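Local coordinates for protein transcriptional regulator, putative (Pseudomonas syringae pv. tomato, PDB 2R5F) that probably senses a sugar effector through this putative sugar-binding domain and so regulates transcription, as a SorC-family DNA-binding regulator, at residues N116-S124 with E142-F150; V89-G97 with V213-L221. All blocks are in the same frame, centred on the assembly; numbering follows the deposited sequence.

Contact 1: N116-S124 with E142-F150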
ATOM      1  N   ASN A 116     -13.682  -5.025  12.141  1.00 36.87           N
ATOM      2  CA  ASN A 116     -15.128  -5.082  12.401  1.00 36.62           C
ATOM      3  C   ASN A 116     -15.983  -4.197  11.505  1.00 36.33           C
ATOM      4  O   ASN A 116     -16.943  -3.575  11.955  1.00 36.30           O
ATOM      5  CB  ASN A 116     -15.429  -4.753  13.860  1.00 37.01           C
ATOM      6  CG  ASN A 116     -14.901  -5.783  14.796  1.00 38.38           C
ATOM      7  OD1 ASN A 116     -15.089  -6.971  14.584  1.00 40.71           O
ATOM      8  ND2 ASN A 116     -14.243  -5.341  15.857  1.00 41.46           N
ATOM      9  N   CYS A 117     -15.628  -4.118  10.242  1.00 36.07           N
ATOM     10  CA  CYS A 117     -16.333  -3.238   9.328  1.00 35.92           C
ATOM     11  C   CYS A 117     -16.720  -3.981   8.034  1.00 35.69           C
ATOM     12  O   CYS A 117     -16.345  -5.145   7.837  1.00 36.42           O
ATOM     13  CB  CYS A 117     -15.474  -2.009   9.039  1.00 35.78           C
ATOM     14  SG  CYS A 117     -13.958  -2.399   8.192  1.00 36.41           S
ATOM     15  N   PRO A 118     -17.541  -3.345   7.185  1.00 35.48           N
ATOM     16  CA  PRO A 118     -17.840  -3.902   5.853  1.00 35.31           C
ATOM     17  C   PRO A 118     -16.651  -3.942   4.863  1.00 35.09           C
ATOM     18  O   PRO A 118     -15.778  -3.094   4.900  1.00 34.90           O
ATOM     19  CB  PRO A 118     -18.970  -3.001   5.319  1.00 34.96           C
ATOM     20  CG  PRO A 118     -19.373  -2.115   6.415  1.00 35.75           C
ATOM     21  CD  PRO A 118     -18.311  -2.120   7.480  1.00 35.71           C
ATOM     22  N   ALA A 119     -16.628  -4.947   3.993  1.00 35.67           N
ATOM     23  CA  ALA A 119     -15.612  -5.071   2.937  1.00 35.45           C
ATOM     24  C   ALA A 119     -16.293  -4.842   1.605  1.00 35.49           C
ATOM     25  O   ALA A 119     -17.441  -5.200   1.447  1.00 35.32           O
ATOM     26  CB  ALA A 119     -14.996  -6.445   2.962  1.00 35.52           C
ATOM     27  N   PHE A 120     -15.590  -4.232   0.666  1.00 35.57           N
ATOM     28  CA  PHE A 120     -16.080  -4.054  -0.711  1.00 36.82           C
ATOM     29  C   PHE A 120     -15.012  -4.707  -1.592  1.00 37.39           C
ATOM     30  O   PHE A 120     -13.856  -4.250  -1.645  1.00 36.66           O
ATOM     31  CB  PHE A 120     -16.326  -2.565  -1.046  1.00 36.75           C
ATOM     32  CG  PHE A 120     -17.437  -1.933  -0.228  1.00 38.29           C
ATOM     33  CD1 PHE A 120     -18.760  -2.018  -0.635  1.00 39.35           C
ATOM     34  CD2 PHE A 120     -17.161  -1.295   0.974  1.00 41.62           C
ATOM     35  CE1 PHE A 120     -19.802  -1.449   0.124  1.00 41.10           C
ATOM     36  CE2 PHE A 120     -18.191  -0.725   1.740  1.00 40.01           C
ATOM     37  CZ  PHE A 120     -19.508  -0.807   1.315  1.00 40.63           C
ATOM     38  N   LEU A 121     -15.403  -5.813  -2.211  1.00 38.12           N
ATOM     39  CA  LEU A 121     -14.498  -6.782  -2.811  1.00 40.23           C
ATOM     40  C   LEU A 121     -14.683  -6.868  -4.324  1.00 41.15           C
ATOM     41  O   LEU A 121     -15.743  -6.570  -4.833  1.00 41.62           O
ATOM     42  CB  LEU A 121     -14.770  -8.190  -2.230  1.00 39.94           C
ATOM     43  CG  LEU A 121     -14.850  -8.418  -0.716  1.00 40.24           C
ATOM     44  CD1 LEU A 121     -15.289  -9.830  -0.439  1.00 39.64           C
ATOM     45  CD2 LEU A 121     -13.529  -8.148  -0.033  1.00 36.46           C
ATOM     46  N   LEU A 122     -13.645  -7.317  -5.017  1.00 42.78           N
ATOM     47  CA  LEU A 122     -13.667  -7.533  -6.456  1.00 44.52           C
ATOM     48  C   LEU A 122     -13.312  -8.993  -6.715  1.00 46.12           C
ATOM     49  O   LEU A 122     -12.158  -9.315  -7.045  1.00 46.07           O
ATOM     50  CB  LEU A 122     -12.660  -6.623  -7.161  1.00 44.31           C
ATOM     51  CG  LEU A 122     -12.824  -5.116  -7.017  1.00 44.08           C
ATOM     52  CD1 LEU A 122     -11.549  -4.412  -7.449  1.00 44.87           C
ATOM     53  CD2 LEU A 122     -14.024  -4.613  -7.805  1.00 42.46           C
ATOM     54  N   PRO A 123     -14.305  -9.889  -6.547  1.00 47.41           N
ATOM     55  CA  PRO A 123     -14.091 -11.316  -6.697  1.00 48.22           C
ATOM     56  C   PRO A 123     -13.566 -11.742  -8.050  1.00 48.76           C
ATOM     57  O   PRO A 123     -14.037 -11.282  -9.099  1.00 48.23           O
ATOM     58  CB  PRO A 123     -15.493 -11.910  -6.488  1.00 48.39           C
ATOM     59  CG  PRO A 123     -16.160 -10.919  -5.580  1.00 48.37           C
ATOM     60  CD  PRO A 123     -15.700  -9.605  -6.166  1.00 47.60           C
ATOM     61  N   SER A 124     -12.522 -12.555  -7.971  1.00 49.24           N
ATOM     62  CA  SER A 124     -12.311 -13.659  -8.882  1.00 49.85           C
ATOM     63  C   SER A 124     -11.710 -14.848  -8.009  1.00 49.88           C
ATOM     64  O   SER A 124     -11.891 -14.546  -6.606  1.00 50.01           O
ATOM     65  CB  SER A 124     -11.346 -13.255 -10.040  1.00 49.68           C
ATOM     66  OG  SER A 124     -11.449 -14.359 -11.027  1.00 50.71           O
ATOM     67  N   GLU A 142     -21.673  -5.223  -8.986  1.00 44.89           N
ATOM     68  CA  GLU A 142     -20.703  -5.492  -7.936  1.00 44.96           C
ATOM     69  C   GLU A 142     -19.408  -4.731  -8.118  1.00 43.76           C
ATOM     70  O   GLU A 142     -18.841  -4.273  -7.144  1.00 43.77           O
ATOM     71  CB  GLU A 142     -20.371  -6.975  -7.898  1.00 45.66           C
ATOM     72  CG  GLU A 142     -21.556  -7.908  -7.814  1.00 47.45           C
ATOM     73  CD  GLU A 142     -21.107  -9.305  -7.489  1.00 50.86           C
ATOM     74  OE1 GLU A 142     -20.004  -9.447  -6.876  1.00 54.16           O
ATOM     75  OE2 GLU A 142     -21.839 -10.248  -7.852  1.00 50.77           O
ATOM     76  N   VAL A 143     -18.936  -4.603  -9.364  1.00 42.56           N
ATOM     77  CA  VAL A 143     -17.711  -3.849  -9.651  1.00 41.13           C
ATOM     78  C   VAL A 143     -17.910  -2.350  -9.427  1.00 40.30           C
ATOM     79  O   VAL A 143     -17.021  -1.686  -8.889  1.00 40.02           O
ATOM     80  CB  VAL A 143     -17.163  -4.140 -11.089  1.00 41.50           C
ATOM     81  CG1 VAL A 143     -16.101  -3.157 -11.476  1.00 40.68           C
ATOM     82  CG2 VAL A 143     -16.620  -5.573 -11.189  1.00 41.90           C
ATOM     83  N   LYS A 144     -19.070  -1.826  -9.846  1.00 38.95           N
ATOM     84  CA  LYS A 144     -19.397  -0.393  -9.703  1.00 37.87           C
ATOM     85  C   LYS A 144     -19.572   0.015  -8.246  1.00 38.84           C
ATOM     86  O   LYS A 144     -19.339   1.165  -7.890  1.00 38.83           O
ATOM     87  CB  LYS A 144     -20.670  -0.012 -10.485  1.00 36.81           C
ATOM     88  CG  LYS A 144     -20.613  -0.248 -11.997  1.00 34.07           C
ATOM     89  CD  LYS A 144     -21.668   0.543 -12.791  1.00 35.02           C
ATOM     90  CE  LYS A 144     -23.079   0.516 -12.171  1.00 29.20           C
ATOM     91  NZ  LYS A 144     -24.138   1.082 -13.119  1.00 28.25           N
ATOM     92  N   GLU A 145     -20.016  -0.934  -7.432  1.00 40.17           N
ATOM     93  CA  GLU A 145     -20.132  -0.771  -5.983  1.00 42.60           C
ATOM     94  C   GLU A 145     -18.766  -0.429  -5.346  1.00 42.76           C
ATOM     95  O   GLU A 145     -18.647   0.518  -4.557  1.00 42.75           O
ATOM     96  CB  GLU A 145     -20.740  -2.064  -5.405  1.00 43.31           C
ATOM     97  CG  GLU A 145     -20.849  -2.126  -3.899  1.00 48.72           C
ATOM     98  CD  GLU A 145     -22.247  -1.846  -3.381  1.00 53.66           C
ATOM     99  OE1 GLU A 145     -22.478  -0.702  -2.905  1.00 56.88           O
ATOM    100  OE2 GLU A 145     -23.107  -2.762  -3.446  1.00 57.10           O
ATOM    101  N   VAL A 146     -17.733  -1.174  -5.734  1.00 42.80           N
ATOM    102  CA  VAL A 146     -16.372  -0.885  -5.314  1.00 43.74           C
ATOM    103  C   VAL A 146     -15.888   0.427  -5.934  1.00 43.70           C
ATOM    104  O   VAL A 146     -15.365   1.278  -5.221  1.00 43.60           O
ATOM    105  CB  VAL A 146     -15.405  -2.044  -5.650  1.00 43.86           C
ATOM    106  CG1 VAL A 146     -13.954  -1.647  -5.388  1.00 44.72           C
ATOM    107  CG2 VAL A 146     -15.757  -3.272  -4.849  1.00 45.01           C
ATOM    108  N   LEU A 147     -16.081   0.593  -7.246  1.00 43.62           N
ATOM    109  CA  LEU A 147     -15.669   1.832  -7.929  1.00 43.65           C
ATOM    110  C   LEU A 147     -16.254   3.071  -7.259  1.00 44.32           C
ATOM    111  O   LEU A 147     -15.593   4.097  -7.143  1.00 44.57           O
ATOM    112  CB  LEU A 147     -16.057   1.824  -9.417  1.00 42.89           C
ATOM    113  CG  LEU A 147     -15.332   0.916 -10.407  1.00 42.81           C
ATOM    114  CD1 LEU A 147     -15.997   0.972 -11.808  1.00 41.05           C
ATOM    115  CD2 LEU A 147     -13.823   1.241 -10.498  1.00 42.41           C
ATOM    116  N   HIS A 148     -17.502   2.961  -6.816  1.00 45.77           N
ATOM    117  CA  HIS A 148     -18.190   4.037  -6.132  1.00 46.98           C
ATOM    118  C   HIS A 148     -17.450   4.485  -4.857  1.00 47.32           C
ATOM    119  O   HIS A 148     -17.425   5.679  -4.509  1.00 47.69           O
ATOM    120  CB  HIS A 148     -19.612   3.583  -5.807  1.00 47.33           C
ATOM    121  CG  HIS A 148     -20.418   4.599  -5.069  1.00 50.01           C
ATOM    122  ND1 HIS A 148     -21.022   5.667  -5.698  1.00 53.01           N
ATOM    123  CD2 HIS A 148     -20.736   4.704  -3.757  1.00 52.57           C
ATOM    124  CE1 HIS A 148     -21.669   6.393  -4.801  1.00 53.67           C
ATOM    125  NE2 HIS A 148     -21.509   5.832  -3.615  1.00 52.94           N
ATOM    126  N   ARG A 149     -16.851   3.518  -4.172  1.00 47.60           N
ATOM    127  CA  ARG A 149     -16.217   3.755  -2.888  1.00 47.83           C
ATOM    128  C   ARG A 149     -14.903   4.533  -2.994  1.00 48.22           C
ATOM    129  O   ARG A 149     -14.530   5.212  -2.038  1.00 48.19           O
ATOM    130  CB  ARG A 149     -15.965   2.437  -2.149  1.00 48.12           C
ATOM    131  CG  ARG A 149     -17.139   1.467  -2.024  1.00 47.46           C
ATOM    132  CD  ARG A 149     -18.362   2.056  -1.329  1.00 50.19           C
ATOM    133  NE  ARG A 149     -18.016   3.038  -0.300  1.00 53.28           N
ATOM    134  CZ  ARG A 149     -18.859   3.947   0.197  1.00 54.57           C
ATOM    135  NH1 ARG A 149     -18.432   4.804   1.126  1.00 55.22           N
ATOM    136  NH2 ARG A 149     -20.119   4.009  -0.232  1.00 54.23           N
ATOM    137  N   PHE A 150     -14.222   4.441  -4.141  1.00 48.52           N
ATOM    138  CA  PHE A 150     -12.914   5.101  -4.335  1.00 48.73           C
ATOM    139  C   PHE A 150     -12.919   6.551  -3.882  1.00 49.56           C
ATOM    140  O   PHE A 150     -11.944   7.042  -3.323  1.00 49.91           O
ATOM    141  CB  PHE A 150     -12.436   5.048  -5.794  1.00 48.39           C
ATOM    142  CG  PHE A 150     -11.995   3.683  -6.261  1.00 45.20           C
ATOM    143  CD1 PHE A 150     -11.970   2.600  -5.397  1.00 45.37           C
ATOM    144  CD2 PHE A 150     -11.600   3.495  -7.576  1.00 44.15           C
ATOM    145  CE1 PHE A 150     -11.571   1.338  -5.839  1.00 44.10           C
ATOM    146  CE2 PHE A 150     -11.196   2.247  -8.040  1.00 43.09           C
ATOM    147  CZ  PHE A 150     -11.180   1.168  -7.173  1.00 45.19           C
TER

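Contact 2: V89-G97 with V213-L221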
ATOM      1  N   VAL A  89     -13.384  -1.335   4.267  1.00 36.37           N
ATOM      2  CA  VAL A  89     -12.152  -1.739   3.622  1.00 35.24           C
ATOM      3  C   VAL A  89     -12.540  -2.046   2.174  1.00 35.70           C
ATOM      4  O   VAL A  89     -13.403  -2.887   1.926  1.00 33.95           O
ATOM      5  CB  VAL A  89     -11.538  -2.982   4.300  1.00 35.01           C
ATOM      6  CG1 VAL A  89     -10.282  -3.479   3.543  1.00 33.56           C
ATOM      7  CG2 VAL A  89     -11.211  -2.648   5.766  1.00 34.77           C
ATOM      8  N   VAL A  90     -11.938  -1.314   1.239  1.00 35.18           N
ATOM      9  CA  VAL A  90     -12.227  -1.460  -0.193  1.00 35.62           C
ATOM     10  C   VAL A  90     -11.022  -2.111  -0.867  1.00 36.45           C
ATOM     11  O   VAL A  90      -9.863  -1.726  -0.630  1.00 36.55           O
ATOM     12  CB  VAL A  90     -12.584  -0.078  -0.835  1.00 35.48           C
ATOM     13  CG1 VAL A  90     -12.943  -0.199  -2.344  1.00 34.46           C
ATOM     14  CG2 VAL A  90     -13.712   0.578  -0.034  1.00 33.32           C
ATOM     15  N   GLN A  91     -11.291  -3.134  -1.664  1.00 36.72           N
ATOM     16  CA  GLN A  91     -10.272  -3.750  -2.492  1.00 37.58           C
ATOM     17  C   GLN A  91      -9.937  -2.793  -3.629  1.00 38.04           C
ATOM     18  O   GLN A  91     -10.830  -2.423  -4.391  1.00 37.96           O
ATOM     19  CB  GLN A  91     -10.815  -5.046  -3.063  1.00 37.09           C
ATOM     20  CG  GLN A  91      -9.880  -5.690  -4.045  1.00 37.82           C
ATOM     21  CD  GLN A  91     -10.204  -7.142  -4.229  1.00 37.14           C
ATOM     22  OE1 GLN A  91     -11.194  -7.621  -3.700  1.00 37.20           O
ATOM     23  NE2 GLN A  91      -9.388  -7.845  -4.994  1.00 36.14           N
ATOM     24  N   LEU A  92      -8.665  -2.403  -3.760  1.00 38.97           N
ATOM     25  CA  LEU A  92      -8.296  -1.361  -4.743  1.00 39.78           C
ATOM     26  C   LEU A  92      -7.752  -1.873  -6.062  1.00 40.84           C
ATOM     27  O   LEU A  92      -7.425  -1.063  -6.927  1.00 41.65           O
ATOM     28  CB  LEU A  92      -7.273  -0.388  -4.168  1.00 39.64           C
ATOM     29  CG  LEU A  92      -7.615   0.519  -2.987  1.00 38.76           C
ATOM     30  CD1 LEU A  92      -6.375   1.317  -2.661  1.00 42.53           C
ATOM     31  CD2 LEU A  92      -8.787   1.428  -3.240  1.00 36.94           C
ATOM     32  N   LEU A  93      -7.612  -3.190  -6.193  1.00 41.83           N
ATOM     33  CA  LEU A  93      -7.110  -3.834  -7.414  1.00 43.07           C
ATOM     34  C   LEU A  93      -7.658  -5.252  -7.471  1.00 43.81           C
ATOM     35  O   LEU A  93      -7.597  -5.987  -6.480  1.00 43.79           O
ATOM     36  CB  LEU A  93      -5.569  -3.885  -7.451  1.00 43.35           C
ATOM     37  CG  LEU A  93      -4.887  -4.870  -8.439  1.00 42.48           C
ATOM     38  CD1 LEU A  93      -5.370  -4.713  -9.852  1.00 43.55           C
ATOM     39  CD2 LEU A  93      -3.366  -4.735  -8.419  1.00 43.84           C
ATOM     40  N   GLY A  94      -8.182  -5.628  -8.629  1.00 44.68           N
ATOM     41  CA  GLY A  94      -8.700  -6.970  -8.846  1.00 46.20           C
ATOM     42  C   GLY A  94      -8.451  -7.411 -10.277  1.00 47.42           C
ATOM     43  O   GLY A  94      -8.471  -6.595 -11.201  1.00 47.60           O
ATOM     44  N   GLY A  95      -8.219  -8.708 -10.451  1.00 48.27           N
ATOM     45  CA  GLY A  95      -7.957  -9.298 -11.755  1.00 49.15           C
ATOM     46  C   GLY A  95      -8.553 -10.684 -11.798  1.00 49.88           C
ATOM     47  O   GLY A  95      -9.529 -10.959 -11.100  1.00 50.53           O
ATOM     48  N   VAL A  96      -7.962 -11.562 -12.611  1.00 50.38           N
ATOM     49  CA  VAL A  96      -8.482 -12.920 -12.810  1.00 50.70           C
ATOM     50  C   VAL A  96      -7.408 -13.960 -12.440  1.00 50.79           C
ATOM     51  O   VAL A  96      -6.214 -13.776 -12.840  1.00 50.93           O
ATOM     52  CB  VAL A  96      -8.986 -13.133 -14.282  1.00 50.78           C
ATOM     53  CG1 VAL A  96      -9.526 -14.559 -14.495  1.00 51.18           C
ATOM     54  CG2 VAL A  96     -10.064 -12.107 -14.647  1.00 50.79           C
ATOM     55  N   GLY A  97      -7.838 -15.058 -11.677  1.00 50.72           N
ATOM     56  CA  GLY A  97      -6.889 -16.102 -11.329  1.00 50.66           C
ATOM     57  C   GLY A  97      -6.456 -16.852 -12.599  1.00 50.64           C
ATOM     58  O   GLY A  97      -6.639 -18.103 -12.624  1.00 50.32           O
ATOM     59  N   VAL A 213      -8.612  -6.118 -15.227  1.00 56.93           N
ATOM     60  CA  VAL A 213      -8.000  -5.328 -14.144  1.00 56.62           C
ATOM     61  C   VAL A 213      -8.826  -4.087 -13.750  1.00 56.52           C
ATOM     62  O   VAL A 213      -8.945  -3.101 -14.503  1.00 57.19           O
ATOM     63  CB  VAL A 213      -6.523  -4.961 -14.444  1.00 56.34           C
ATOM     64  CG1 VAL A 213      -5.952  -4.067 -13.357  1.00 56.59           C
ATOM     65  CG2 VAL A 213      -5.696  -6.215 -14.549  1.00 56.72           C
ATOM     66  N   VAL A 214      -9.419  -4.174 -12.565  1.00 55.61           N
ATOM     67  CA  VAL A 214     -10.105  -3.052 -11.945  1.00 54.59           C
ATOM     68  C   VAL A 214      -9.136  -2.566 -10.900  1.00 54.32           C
ATOM     69  O   VAL A 214      -8.586  -3.374 -10.160  1.00 54.15           O
ATOM     70  CB  VAL A 214     -11.433  -3.494 -11.269  1.00 54.36           C
ATOM     71  CG1 VAL A 214     -12.044  -2.348 -10.469  1.00 53.20           C
ATOM     72  CG2 VAL A 214     -12.413  -4.046 -12.307  1.00 53.78           C
ATOM     73  N   SER A 215      -8.897  -1.263 -10.858  1.00 53.97           N
ATOM     74  CA  SER A 215      -7.975  -0.705  -9.887  1.00 54.40           C
ATOM     75  C   SER A 215      -8.076   0.804  -9.864  1.00 54.60           C
ATOM     76  O   SER A 215      -8.475   1.419 -10.851  1.00 54.17           O
ATOM     77  CB  SER A 215      -6.529  -1.127 -10.190  1.00 54.48           C
ATOM     78  OG  SER A 215      -5.996  -0.425 -11.298  1.00 53.73           O
HETATM   79  N   MSE A 216      -7.693   1.398  -8.737  1.00 54.74           N
HETATM   80  CA  MSE A 216      -7.644   2.850  -8.629  1.00 55.98           C
HETATM   81  C   MSE A 216      -6.484   3.431  -9.433  1.00 54.27           C
HETATM   82  O   MSE A 216      -5.380   2.844  -9.466  1.00 54.18           O
HETATM   83  CB  MSE A 216      -7.500   3.252  -7.173  1.00 55.65           C
HETATM   84  CG  MSE A 216      -7.801   4.711  -6.941  1.00 57.36           C
HETATM   85 SE   MSE A 216      -7.306   5.162  -5.155  0.80 62.82          SE
HETATM   86  CE  MSE A 216      -8.956   4.655  -4.245  1.00 58.05           C
ATOM     87  N   GLY A 217      -6.735   4.584 -10.059  1.00 53.20           N
ATOM     88  CA  GLY A 217      -5.756   5.279 -10.903  1.00 51.31           C
ATOM     89  C   GLY A 217      -4.800   6.119 -10.073  1.00 50.58           C
ATOM     90  O   GLY A 217      -5.057   6.360  -8.888  1.00 50.24           O
ATOM     91  N   LEU A 218      -3.706   6.575 -10.691  1.00 49.29           N
ATOM     92  CA  LEU A 218      -2.635   7.282  -9.961  1.00 48.20           C
ATOM     93  C   LEU A 218      -3.022   8.701  -9.570  1.00 48.45           C
ATOM     94  O   LEU A 218      -2.677   9.160  -8.481  1.00 48.02           O
ATOM     95  CB  LEU A 218      -1.322   7.281 -10.735  1.00 47.33           C
ATOM     96  CG  LEU A 218      -0.602   5.940 -10.841  1.00 45.49           C
ATOM     97  CD1 LEU A 218       0.539   5.989 -11.856  1.00 46.09           C
ATOM     98  CD2 LEU A 218      -0.104   5.475  -9.484  1.00 44.19           C
ATOM     99  N   GLY A 219      -3.739   9.380 -10.469  1.00 48.41           N
ATOM    100  CA  GLY A 219      -4.336  10.677 -10.186  1.00 48.70           C
ATOM    101  C   GLY A 219      -5.287  10.646  -9.002  1.00 48.49           C
ATOM    102  O   GLY A 219      -5.206  11.505  -8.134  1.00 48.73           O
ATOM    103  N   LYS A 220      -6.190   9.669  -8.975  1.00 49.13           N
ATOM    104  CA  LYS A 220      -7.085   9.467  -7.829  1.00 50.15           C
ATOM    105  C   LYS A 220      -6.281   9.219  -6.540  1.00 50.08           C
ATOM    106  O   LYS A 220      -6.613   9.745  -5.471  1.00 50.74           O
ATOM    107  CB  LYS A 220      -8.068   8.313  -8.079  1.00 49.89           C
ATOM    108  CG  LYS A 220      -9.113   8.564  -9.157  1.00 51.14           C
ATOM    109  CD  LYS A 220     -10.046   7.357  -9.376  1.00 52.39           C
ATOM    110  CE  LYS A 220      -9.407   6.259 -10.263  1.00 54.29           C
ATOM    111  NZ  LYS A 220      -9.180   6.762 -11.665  1.00 54.68           N
ATOM    112  N   LEU A 221      -5.209   8.442  -6.652  1.00 49.82           N
ATOM    113  CA  LEU A 221      -4.373   8.100  -5.505  1.00 49.69           C
ATOM    114  C   LEU A 221      -3.756   9.345  -4.893  1.00 50.26           C
ATOM    115  O   LEU A 221      -3.781   9.528  -3.683  1.00 50.58           O
ATOM    116  CB  LEU A 221      -3.280   7.117  -5.918  1.00 49.20           C
ATOM    117  CG  LEU A 221      -2.361   6.519  -4.852  1.00 48.56           C
ATOM    118  CD1 LEU A 221      -3.119   5.538  -3.954  1.00 42.95           C
ATOM    119  CD2 LEU A 221      -1.154   5.874  -5.515  1.00 48.91           C
TER

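Contact 1: N116-S124 with E142-F150
V146, on helix 138-149, packs its CG2 in van der Waals contact against the backbone at F120 and L121, 3.3 Å from L121 O. The same methyl lies 3.9 Å from F120 CB. L122 meets the same valine, with CD2 3.6 Å from V146 CB. V143 adds a looser touch on the L122 methyl.

The second kind of interaction is between the F120 ring and the aliphatic part of R149. R149 CD sits 3.9 Å from the centroid of the F120 ring, only 4° off the ring normal, a CH-pi contact over the face. R149 CG lies anti to the carbonyl carbon (chi1 -50°) and the chain bends at chi2 (-58°), which brings CG and then CD over the ring. The guanidinium sits farther out, R149 CZ 5.3 Å from the centroid of the F120 ring, so any cation-pi attraction is at most weak. The charge has a firmer partner in E88, which forms a salt bridge with R149 NH1. At the ring edge, E145 CG approaches F120 CD1 at 3.9 Å.

The two segments are therefore held together by dispersion and CH-pi contacts, while the charged end of R149 ties the helix to strand 88-94.

Contact 2: V89-G97 with V213-L221
L93 and S215 form a non-hydrogen-bonded antiparallel pair, with their CA atoms 4.1 Å apart, and G94 and V214 form the hydrogen-bonded pair beside it. G94 N donates to V214 O at 2.8 Å, and V214 N returns a bond to G94 O at 2.9 Å. A third bond, from M216 N to L92 O at 3.1 Å, continues the pairing at the break in strand 88-94. L92 O also receives a CA-H...O contact from S215 CA, so this carbonyl is approached by two donors.

L93 and S215 put their side chains on one face of the sheet. L93 CG stands anti to the backbone N (chi1 163°), and the leucine crosses V213 at a slant, with L93 CD1 3.6 Å from V213 CG1. The same CD1 also packs on S215 CB. S215 OG is hydrogen-bonded to R196 NE, on strand 196-198.

This short antiparallel pairing is added to a mixed sheet whose central strands are parallel, with helices packed against it, consistent with the Rossmann-like clan of the sugar-binding domain. Strand 88-94 is broken near L92: its earlier part pairs in parallel with strands 60-63 and 119-120, and its last residues turn to meet strand 214-215. Q91 NE2 bridges the break with a hydrogen bond to L93 O at 3.0 Å, while Q91 OE1 accepts from L122 N. Both ends of the buried amide are thus used, which fixes which way round it sits.

L92 and M216, a selenomethionine, run side by side and point the same way. M216 bends at chi3 (-86°) and brings CE to 3.4 Å from L92 CD2, a tight methyl contact. I153 packs on both residues.

Overall arrangement
The centres of contact 1 and contact 2 lie about 10 Å apart, on the same side of the chain's centre. In sequence, both segments of contact 1 fall between those of contact 2. Strands 119-120 and 88-94 are parallel neighbours in one sheet, and F120 O lies 2.8 Å from Q91 N, a probable backbone hydrogen bond. Helix 138-149 also serves both contacts: V146 packs on V90, while V143 and L147 pack on V214. Contact 1 sets the helix against one end of the sheet; contact 2 adds strand 214-215, remote in sequence and antiparallel to strand 88-94. Within the putative sugar-binding domain contact 1 is local, its ends 18 residues apart, while contact 2 spans 116.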